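Local structure of nitrogenase molybdenum-iron protein alpha chain (Clostridium pasteurianum, 4WES) at residues Pro35-Asn40 and Asp373-Arg378; Lys203-Tyr208 and Lys254-Leu259. The protein forms, with its beta partner, the molybdenum-iron component of nitrogenase, whose metal clusters reduce dinitrogen to ammonium at the cost of ATP. All coordinates share one frame; numbering follows the deposited sequence.

Overall arrangement
Interaction 1 packs a loop on the end of a helix; interaction 2 brings together two loops that lead into strands. They lie at different depths, one on a helix and one beside a parallel sheet. Interaction 1, centred about 17 Å from the centre of the chain, is partly buried and sets the loop after strand 25-27 against helix 372-376; a tyrosine face and a carboxylate carry it. Interaction 2, about 23 Å out, is a surface contact at the lead-in to neighbouring strands 209-215 and 257-260, and its chemistry is polar: a lysine, an amide, a carboxylate and two waters. Their centres are 32 Å apart and they do not touch, although along the chain interaction 2 is nested within the loop that interaction 1 closes.

Interaction 1 (Pro35-Asn40 and Asp373-Arg378); sequences PEIVAN and DDYEGR
E376, Y375 and I37 bury the most surface here. The Y375 ring receives I37 CD1 over one face, offset toward the rim: the methyl is 4.1 Å from the ring centroid and 15° off the normal, a CH-pi contact. I37 CG1 is anti to the backbone N, and chi2, also near anti, puts CD1 over the ring, while CG2 packs on Y375 CG at 3.8 Å. A39 CB adds an oblique contact, 3.7 Å from Y375 CE2. The tyrosine hydroxyl reaches beyond the contact to D442 and the backbone N of F367, which anchors the far end of the ring.

The polar half rests on E376 OE2, which accepts a hydrogen bond from I37 N at 2.9 Å. The N-H...O angle of 173° makes it nearly straight, yet the donor comes from above the carboxylate plane, 58° out of it. R372 forms a salt bridge to the same oxygen; both partners would be expected to favour its charged form, and the nearby E36 carboxylate to work the other way. Helical geometry ends at G377, whose phi is positive. The geometry is that of a helix C-terminus packed against an extended loop segment, joining the N-terminal region to helix 372-376.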
loop_
_atom_site.group_PDB
_atom_site.type_symbol
_atom_site.label_atom_id
_atom_site.label_comp_id
_atom_site.label_asym_id
_atom_site.label_seq_id
_atom_site.Cartn_x
_atom_site.Cartn_y
_atom_site.Cartn_z
ATOM N N PRO A 35 -37.168 -36.600 -17.401
ATOM C CA PRO A 35 -36.540 -36.919 -18.670
ATOM C C PRO A 35 -35.162 -37.521 -18.494
ATOM O O PRO A 35 -34.419 -37.152 -17.588
ATOM C CB PRO A 35 -36.419 -35.566 -19.365
ATOM C CG PRO A 35 -36.414 -34.571 -18.251
ATOM C CD PRO A 35 -37.346 -35.153 -17.213
ATOM N N GLU A 36 -34.807 -38.410 -19.394
ATOM C CA GLU A 36 -33.459 -38.951 -19.447
ATOM C C GLU A 36 -32.498 -37.947 -20.085
ATOM O O GLU A 36 -32.821 -37.348 -21.116
ATOM C CB GLU A 36 -33.490 -40.239 -20.254
ATOM C CG GLU A 36 -32.171 -40.878 -20.526
ATOM C CD GLU A 36 -32.275 -42.310 -21.068
ATOM O OE1 GLU A 36 -31.189 -42.830 -21.440
ATOM O OE2 GLU A 36 -33.399 -42.901 -21.117
ATOM N N ILE A 37 -31.325 -37.811 -19.476
ATOM C CA ILE A 37 -30.290 -36.920 -19.972
ATOM C C ILE A 37 -29.133 -37.781 -20.462
ATOM O O ILE A 37 -28.961 -38.933 -20.012
ATOM C CB ILE A 37 -29.855 -35.904 -18.885
ATOM C CG1 ILE A 37 -29.159 -34.666 -19.489
ATOM C CG2 ILE A 37 -28.991 -36.563 -17.800
ATOM C CD1 ILE A 37 -29.030 -33.512 -18.521
ATOM N N VAL A 38 -28.313 -37.214 -21.337
ATOM C CA VAL A 38 -27.016 -37.765 -21.709
ATOM C C VAL A 38 -25.977 -37.037 -20.870
ATOM O O VAL A 38 -25.977 -35.817 -20.815
ATOM C CB VAL A 38 -26.729 -37.615 -23.215
ATOM C CG1 VAL A 38 -25.352 -38.205 -23.538
ATOM C CG2 VAL A 38 -27.802 -38.306 -24.034
ATOM N N ALA A 39 -25.094 -37.796 -20.210
ATOM C CA ALA A 39 -24.083 -37.232 -19.329
ATOM C C ALA A 39 -22.848 -38.119 -19.339
ATOM O O ALA A 39 -22.903 -39.276 -19.779
ATOM C CB ALA A 39 -24.636 -37.109 -17.924
ATOM N N ASN A 40 -21.735 -37.590 -18.843
ATOM C CA ASN A 40 -20.506 -38.365 -18.727
ATOM C C ASN A 40 -20.055 -38.959 -20.046
ATOM O O ASN A 40 -19.601 -40.092 -20.119
ATOM C CB ASN A 40 -20.671 -39.436 -17.629
ATOM C CG ASN A 40 -19.373 -40.174 -17.298
ATOM O OD1 ASN A 40 -19.407 -41.408 -16.991
ATOM N ND2 ASN A 40 -18.282 -39.496 -17.333
ATOM N N ASP A 373 -26.888 -40.822 -12.974
ATOM C CA ASP A 373 -27.431 -41.052 -11.641
ATOM C C ASP A 373 -27.507 -39.777 -10.796
ATOM O O ASP A 373 -28.386 -39.658 -9.903
ATOM C CB ASP A 373 -26.720 -42.192 -10.881
ATOM C CG ASP A 373 -25.199 -42.212 -11.038
ATOM O OD1 ASP A 373 -24.673 -42.081 -12.152
ATOM O OD2 ASP A 373 -24.556 -42.473 -10.003
ATOM N N ASP A 374 -26.557 -38.859 -10.963
ATOM C CA ASP A 374 -26.624 -37.594 -10.226
ATOM C C ASP A 374 -27.785 -36.722 -10.700
ATOM O O ASP A 374 -28.348 -35.958 -9.914
ATOM C CB ASP A 374 -25.319 -36.833 -10.351
ATOM C CG ASP A 374 -24.143 -37.665 -9.866
ATOM O OD1 ASP A 374 -24.031 -37.872 -8.643
ATOM O OD2 ASP A 374 -23.394 -38.131 -10.740
ATOM N N TYR A 375 -28.084 -36.763 -12.001
ATOM C CA TYR A 375 -29.218 -36.017 -12.559
ATOM C C TYR A 375 -30.550 -36.680 -12.251
ATOM O O TYR A 375 -31.499 -36.005 -11.835
ATOM C CB TYR A 375 -29.057 -35.875 -14.061
ATOM C CG TYR A 375 -27.979 -34.933 -14.555
ATOM C CD1 TYR A 375 -28.191 -33.562 -14.593
ATOM C CD2 TYR A 375 -26.744 -35.403 -14.995
ATOM C CE1 TYR A 375 -27.238 -32.675 -15.097
ATOM C CE2 TYR A 375 -25.788 -34.546 -15.510
ATOM C CZ TYR A 375 -26.033 -33.172 -15.568
ATOM O OH TYR A 375 -25.119 -32.295 -16.052
ATOM N N GLU A 376 -30.648 -37.984 -12.500
ATOM C CA GLU A 376 -31.902 -38.734 -12.566
ATOM C C GLU A 376 -32.167 -39.607 -11.356
ATOM O O GLU A 376 -33.274 -40.147 -11.209
ATOM C CB GLU A 376 -31.906 -39.611 -13.811
ATOM C CG GLU A 376 -31.753 -38.870 -15.139
ATOM C CD GLU A 376 -31.637 -39.774 -16.334
ATOM O OE1 GLU A 376 -32.428 -40.761 -16.398
ATOM O OE2 GLU A 376 -30.768 -39.527 -17.208
ATOM N N GLY A 377 -31.153 -39.796 -10.524
ATOM C CA GLY A 377 -31.194 -40.690 -9.398
ATOM C C GLY A 377 -30.542 -42.030 -9.614
ATOM O O GLY A 377 -30.396 -42.496 -10.754
ATOM N N ARG A 378 -30.103 -42.653 -8.537
ATOM C CA ARG A 378 -29.407 -43.926 -8.620
ATOM C C ARG A 378 -30.228 -45.079 -9.179
ATOM O O ARG A 378 -29.677 -46.101 -9.626
ATOM C CB ARG A 378 -28.836 -44.320 -7.252
ATOM C CG ARG A 378 -27.632 -43.501 -6.845
ATOM C CD ARG A 378 -27.129 -43.878 -5.461
ATOM N NE ARG A 378 -26.684 -45.263 -5.393
ATOM C CZ ARG A 378 -25.461 -45.701 -5.690
ATOM N NH1 ARG A 378 -25.200 -46.999 -5.599
ATOM N NH2 ARG A 378 -24.485 -44.876 -6.014
#

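Interaction 2 (Lys203-Tyr208 and Lys254-Leu259); sequences KEQKKY and KADLNL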
loop_
_atom_site.group_PDB
_atom_site.type_symbol
_atom_site.label_atom_id
_atom_site.label_comp_id
_atom_site.label_asym_id
_atom_site.label_seq_id
_atom_site.Cartn_x
_atom_site.Cartn_y
_atom_site.Cartn_z
ATOM N N LYS A 203 -7.659 -48.773 15.190
ATOM C CA LYS A 203 -8.277 -48.048 16.279
ATOM C C LYS A 203 -9.544 -48.743 16.787
ATOM O O LYS A 203 -10.266 -49.409 16.040
ATOM C CB LYS A 203 -8.511 -46.593 15.897
ATOM C CG LYS A 203 -7.202 -45.825 15.854
ATOM C CD LYS A 203 -7.387 -44.326 15.656
ATOM C CE LYS A 203 -6.937 -43.524 16.867
ATOM N NZ LYS A 203 -7.886 -43.605 18.013
ATOM N N GLU A 204 -9.784 -48.590 18.084
ATOM C CA GLU A 204 -11.000 -49.068 18.732
ATOM C C GLU A 204 -12.162 -48.159 18.312
ATOM O O GLU A 204 -12.073 -46.954 18.426
ATOM C CB GLU A 204 -10.809 -49.003 20.241
ATOM C CG GLU A 204 -11.941 -49.471 21.145
ATOM C CD GLU A 204 -11.642 -49.281 22.633
ATOM O OE1 GLU A 204 -10.444 -49.092 22.990
ATOM O OE2 GLU A 204 -12.615 -49.302 23.427
ATOM N N GLN A 205 -13.261 -48.751 17.862
ATOM C CA GLN A 205 -14.432 -47.962 17.454
ATOM C C GLN A 205 -15.113 -47.344 18.679
ATOM O O GLN A 205 -15.348 -47.997 19.695
ATOM C CB GLN A 205 -15.424 -48.823 16.704
ATOM C CG GLN A 205 -16.621 -48.074 16.125
ATOM C CD GLN A 205 -17.380 -48.912 15.130
ATOM O OE1 GLN A 205 -16.806 -49.808 14.465
ATOM N NE2 GLN A 205 -18.663 -48.592 14.953
ATOM N N LYS A 206 -15.442 -46.065 18.568
ATOM C CA LYS A 206 -16.174 -45.345 19.594
ATOM C C LYS A 206 -17.676 -45.390 19.344
ATOM O O LYS A 206 -18.156 -45.706 18.253
ATOM C CB LYS A 206 -15.659 -43.883 19.730
ATOM C CG LYS A 206 -14.222 -43.768 20.237
ATOM C CD LYS A 206 -13.698 -42.342 20.268
ATOM C CE LYS A 206 -12.350 -42.294 20.966
ATOM N NZ LYS A 206 -11.873 -40.888 21.064
ATOM N N LYS A 207 -18.427 -45.032 20.371
ATOM C CA LYS A 207 -19.885 -45.032 20.281
ATOM C C LYS A 207 -20.377 -43.922 19.343
ATOM O O LYS A 207 -19.756 -42.871 19.234
ATOM C CB LYS A 207 -20.536 -44.856 21.649
ATOM C CG LYS A 207 -20.179 -45.938 22.651
ATOM C CD LYS A 207 -20.966 -45.722 23.938
ATOM C CE LYS A 207 -20.098 -45.885 25.180
ATOM N NZ LYS A 207 -19.620 -47.279 25.392
ATOM N N TYR A 208 -21.517 -44.167 18.715
ATOM C CA TYR A 208 -22.154 -43.210 17.822
ATOM C C TYR A 208 -21.225 -42.665 16.753
ATOM O O TYR A 208 -21.189 -41.461 16.486
ATOM C CB TYR A 208 -22.761 -42.066 18.614
ATOM C CG TYR A 208 -23.664 -42.536 19.740
ATOM C CD1 TYR A 208 -24.796 -43.298 19.489
ATOM C CD2 TYR A 208 -23.360 -42.235 21.042
ATOM C CE1 TYR A 208 -25.616 -43.727 20.518
ATOM C CE2 TYR A 208 -24.153 -42.672 22.076
ATOM C CZ TYR A 208 -25.274 -43.419 21.805
ATOM O OH TYR A 208 -26.056 -43.814 22.858
ATOM N N LYS A 254 -14.153 -47.829 11.092
ATOM C CA LYS A 254 -14.564 -47.797 12.486
ATOM C C LYS A 254 -15.731 -46.833 12.675
ATOM O O LYS A 254 -15.663 -45.859 13.457
ATOM C CB LYS A 254 -13.367 -47.456 13.368
ATOM C CG LYS A 254 -12.215 -48.439 13.244
ATOM C CD LYS A 254 -12.605 -49.827 13.763
ATOM C CE LYS A 254 -11.706 -50.905 13.186
ATOM N NZ LYS A 254 -10.309 -50.635 13.559
ATOM N N ALA A 255 -16.818 -47.103 11.947
ATOM C CA ALA A 255 -18.009 -46.275 11.994
ATOM C C ALA A 255 -19.224 -47.141 11.831
ATOM O O ALA A 255 -19.158 -48.215 11.246
ATOM C CB ALA A 255 -18.008 -45.196 10.915
ATOM N N ASP A 256 -20.358 -46.642 12.315
ATOM C CA ASP A 256 -21.641 -47.295 12.083
ATOM C C ASP A 256 -22.482 -46.724 10.958
ATOM O O ASP A 256 -23.387 -47.404 10.498
ATOM C CB ASP A 256 -22.466 -47.282 13.365
ATOM C CG ASP A 256 -21.989 -48.319 14.339
ATOM O OD1 ASP A 256 -21.356 -49.308 13.904
ATOM O OD2 ASP A 256 -22.190 -48.152 15.525
ATOM N N LEU A 257 -22.178 -45.494 10.511
ATOM C CA LEU A 257 -22.968 -44.909 9.446
ATOM C C LEU A 257 -22.107 -43.968 8.641
ATOM O O LEU A 257 -21.440 -43.095 9.207
ATOM C CB LEU A 257 -24.181 -44.144 10.032
ATOM C CG LEU A 257 -25.180 -43.547 9.019
ATOM C CD1 LEU A 257 -25.888 -44.633 8.217
ATOM C CD2 LEU A 257 -26.169 -42.693 9.790
ATOM N N ASN A 258 -22.143 -44.149 7.314
ATOM C CA ASN A 258 -21.497 -43.224 6.383
ATOM C C ASN A 258 -22.514 -42.200 5.873
ATOM O O ASN A 258 -23.642 -42.556 5.499
ATOM C CB ASN A 258 -20.929 -43.994 5.185
ATOM C CG ASN A 258 -19.577 -44.608 5.458
ATOM O OD1 ASN A 258 -18.758 -43.997 6.131
ATOM N ND2 ASN A 258 -19.297 -45.745 4.816
ATOM N N LEU A 259 -22.101 -40.939 5.865
ATOM C CA LEU A 259 -22.925 -39.838 5.371
ATOM C C LEU A 259 -22.306 -39.379 4.041
ATOM O O LEU A 259 -21.182 -38.922 4.034
ATOM C CB LEU A 259 -22.941 -38.696 6.358
ATOM C CG LEU A 259 -23.209 -39.021 7.825
ATOM C CD1 LEU A 259 -23.149 -37.765 8.678
ATOM C CD2 LEU A 259 -24.497 -39.759 8.041
HETATM O O HOH W 1 -20.242 -46.513 16.538
HETATM O O HOH W 2 -14.773 -44.842 15.977
#
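The bend at chi2 (-65°) turns K254 CD toward K203 O, and that at chi4 turns NZ back to the same oxygen; Q205 has CG anti to its backbone N and stays extended beyond it, taking the amide to D256. K254 NZ gives a hydrogen bond of 2.8 Å to K203 O. The C=O...N angle is 142° and the ammonium lies in the carbonyl plane, on a lone pair. The aliphatic part of the lysine curls round the same oxygen, with K254 CD 3.3 Å from K203 O.

Q205 runs across the backbone of K254 and A255: its CG is 3.6 Å from K254 O. At the end of the side chain, Q205 NE2 reaches D256 OD1 at 3.0 Å, but the bond is weak, bent to 134°; the amide and carboxylate planes are also steeply inclined. Water 1 reinforces this link by accepting from Q205 NE2 and donating to K206 O and to D256 OD2, the last at 2.7 Å. A second water accepts from K206 N and donates to K254 O, standing between the two backbones where no direct bond joins them. The other end of the Q205 amide, OE1, has a weak bond with R406.

Further along, backbone bonds of D256 with S209 and L257 with N211 begin the pairing of the two strands. Here the two loops lead into adjacent parallel strands, 209-215 and 257-260, of a four-stranded parallel sheet, and helix 289-303 packs on L257 and L259, the alpha/beta layering of this domain.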